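Long-range contact in coiled-coil and C2 domain-containing protein 1-like (Drosophila melanogaster, PDB 6EI6), which binds monophosphorylated phosphatidylinositols and regulates ESCRT-III in endosomal protein sorting, probably by preventing inappropriate polymerisation of Shrub: residues I210-V215 with Y230-D234. Numbering follows the deposited sequence.
Sequences IGTVNV and YDLMD
The edge strands of the two C2 beta-sandwich sheets, 208-216 and 225-233, meet here. The short segments cross at 129°, axes 4.1 Å apart, so they pair at a single point. Thr-212 and Met-233 form an antiparallel hydrogen-bonded pair: Thr-212 N to Met-233 O is 2.8 Å, Met-233 N to Thr-212 O 2.7 Å. Ile-210 (phi/psi -72/-43) and Gly-211 (180/164) form a classic beta bulge opposite Ile-197; the strand is then regular. Gly-211 leaves a hollow that Leu-232 (chi1 -93°, between wells; chi2 p) enters, with CG 4.0 Å from Gly-211 CA; a CB on Gly-211 would clash, 2.6 Å from Leu-232 CB. Leu-232 CD2 lies 3.7 Å from Ile-210 CG2, and CD1 3.9 Å from Val-213 CG2. Beyond the pair the strands splay. Val-213 (chi1 t) sets CG1 3.5 Å from Tyr-230 CB. Tyr-230 (chi1 m) turns one ring face to Val-215, whose CG2 makes a CH-pi contact 3.7 Å from the centroid. Two backbone bonds thus join the sheets; apolar contacts close the wedge.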
loop_
_atom_site.group_PDB
_atom_site.type_symbol
_atom_site.label_atom_id
_atom_site.label_comp_id
_atom_site.label_asym_id
_atom_site.label_seq_id
_atom_site.Cartn_x
_atom_site.Cartn_y
_atom_site.Cartn_z
ATOM N N ILE A 210 9.864 19.485 -13.581
ATOM C CA ILE A 210 10.975 19.214 -12.671
ATOM C C ILE A 210 11.267 17.716 -12.566
ATOM O O ILE A 210 12.432 17.299 -12.515
ATOM C CB ILE A 210 10.657 19.797 -11.290
ATOM C CG1 ILE A 210 10.472 21.300 -11.385
ATOM C CG2 ILE A 210 11.743 19.422 -10.301
ATOM C CD1 ILE A 210 10.380 21.930 -10.045
ATOM N N GLY A 211 10.226 16.891 -12.471
ATOM C CA GLY A 211 10.416 15.453 -12.383
ATOM C C GLY A 211 9.089 14.731 -12.278
ATOM O O GLY A 211 8.047 15.327 -11.985
ATOM N N THR A 212 9.154 13.424 -12.521
ATOM C CA THR A 212 8.003 12.538 -12.482
ATOM C C THR A 212 8.165 11.482 -11.383
ATOM O O THR A 212 9.284 11.052 -11.062
ATOM C CB THR A 212 7.789 11.880 -13.852
ATOM O OG1 THR A 212 7.511 12.904 -14.817
ATOM C CG2 THR A 212 6.589 10.937 -13.821
ATOM N N VAL A 213 7.029 11.094 -10.791
ATOM C CA VAL A 213 6.935 10.014 -9.814
ATOM C C VAL A 213 5.772 9.111 -10.212
ATOM O O VAL A 213 4.654 9.597 -10.423
ATOM C CB VAL A 213 6.718 10.559 -8.392
ATOM C CG1 VAL A 213 6.335 9.438 -7.471
ATOM C CG2 VAL A 213 7.956 11.301 -7.887
ATOM N N ASN A 214 6.022 7.805 -10.309
ATOM C CA ASN A 214 4.989 6.834 -10.660
ATOM C C ASN A 214 4.832 5.823 -9.534
ATOM O O ASN A 214 5.781 5.105 -9.214
ATOM C CB ASN A 214 5.326 6.116 -11.965
ATOM C CG ASN A 214 4.942 6.930 -13.177
ATOM O OD1 ASN A 214 3.754 7.157 -13.423
ATOM N ND2 ASN A 214 5.943 7.391 -13.940
ATOM N N VAL A 215 3.636 5.745 -8.952
ATOM C CA VAL A 215 3.372 4.879 -7.802
ATOM C C VAL A 215 2.397 3.773 -8.200
ATOM O O VAL A 215 1.247 4.048 -8.568
ATOM C CB VAL A 215 2.832 5.689 -6.621
ATOM C CG1 VAL A 215 2.538 4.766 -5.450
ATOM C CG2 VAL A 215 3.837 6.777 -6.258
ATOM N N TYR A 230 9.122 9.475 -2.708
ATOM C CA TYR A 230 9.649 8.903 -3.943
ATOM C C TYR A 230 10.581 9.882 -4.650
ATOM O O TYR A 230 10.406 11.101 -4.570
ATOM C CB TYR A 230 8.509 8.493 -4.901
ATOM C CG TYR A 230 7.494 7.554 -4.288
ATOM C CD1 TYR A 230 6.493 8.024 -3.430
ATOM C CD2 TYR A 230 7.536 6.196 -4.560
ATOM C CE1 TYR A 230 5.581 7.163 -2.860
ATOM C CE2 TYR A 230 6.617 5.328 -4.004
ATOM C CZ TYR A 230 5.650 5.817 -3.155
ATOM O OH TYR A 230 4.754 4.933 -2.624
ATOM N N ASP A 231 11.563 9.332 -5.362
ATOM C CA ASP A 231 12.550 10.136 -6.075
ATOM C C ASP A 231 11.951 10.708 -7.350
ATOM O O ASP A 231 11.384 9.965 -8.161
ATOM C CB ASP A 231 13.774 9.295 -6.451
ATOM C CG ASP A 231 14.655 8.955 -5.261
ATOM O OD1 ASP A 231 14.786 9.804 -4.344
ATOM O OD2 ASP A 231 15.212 7.823 -5.251
ATOM N N LEU A 232 12.133 12.013 -7.565
ATOM C CA LEU A 232 11.758 12.597 -8.847
ATOM C C LEU A 232 12.630 12.000 -9.944
ATOM O O LEU A 232 13.854 11.908 -9.791
ATOM C CB LEU A 232 11.887 14.117 -8.798
ATOM C CG LEU A 232 10.604 14.875 -8.407
ATOM C CD1 LEU A 232 10.044 14.463 -7.049
ATOM C CD2 LEU A 232 10.847 16.357 -8.397
ATOM N N MET A 233 11.989 11.525 -11.019
ATOM C CA MET A 233 12.673 10.888 -12.139
ATOM C C MET A 233 12.537 11.734 -13.395
ATOM O O MET A 233 11.577 12.499 -13.547
ATOM C CB MET A 233 12.121 9.471 -12.444
ATOM C CG MET A 233 12.404 8.433 -11.359
ATOM S SD MET A 233 14.164 8.206 -10.951
ATOM C CE MET A 233 14.724 7.245 -12.364
ATOM N N ASP A 234 13.512 11.575 -14.293
ATOM C CA ASP A 234 13.475 12.158 -15.631
ATOM C C ASP A 234 13.358 11.046 -16.668
ATOM O O ASP A 234 12.319 10.908 -17.304
ATOM C CB ASP A 234 14.705 13.023 -15.897
ATOM C CG ASP A 234 14.592 13.825 -17.201
ATOM O OD1 ASP A 234 13.844 13.396 -18.115
ATOM O OD2 ASP A 234 15.270 14.875 -17.327
#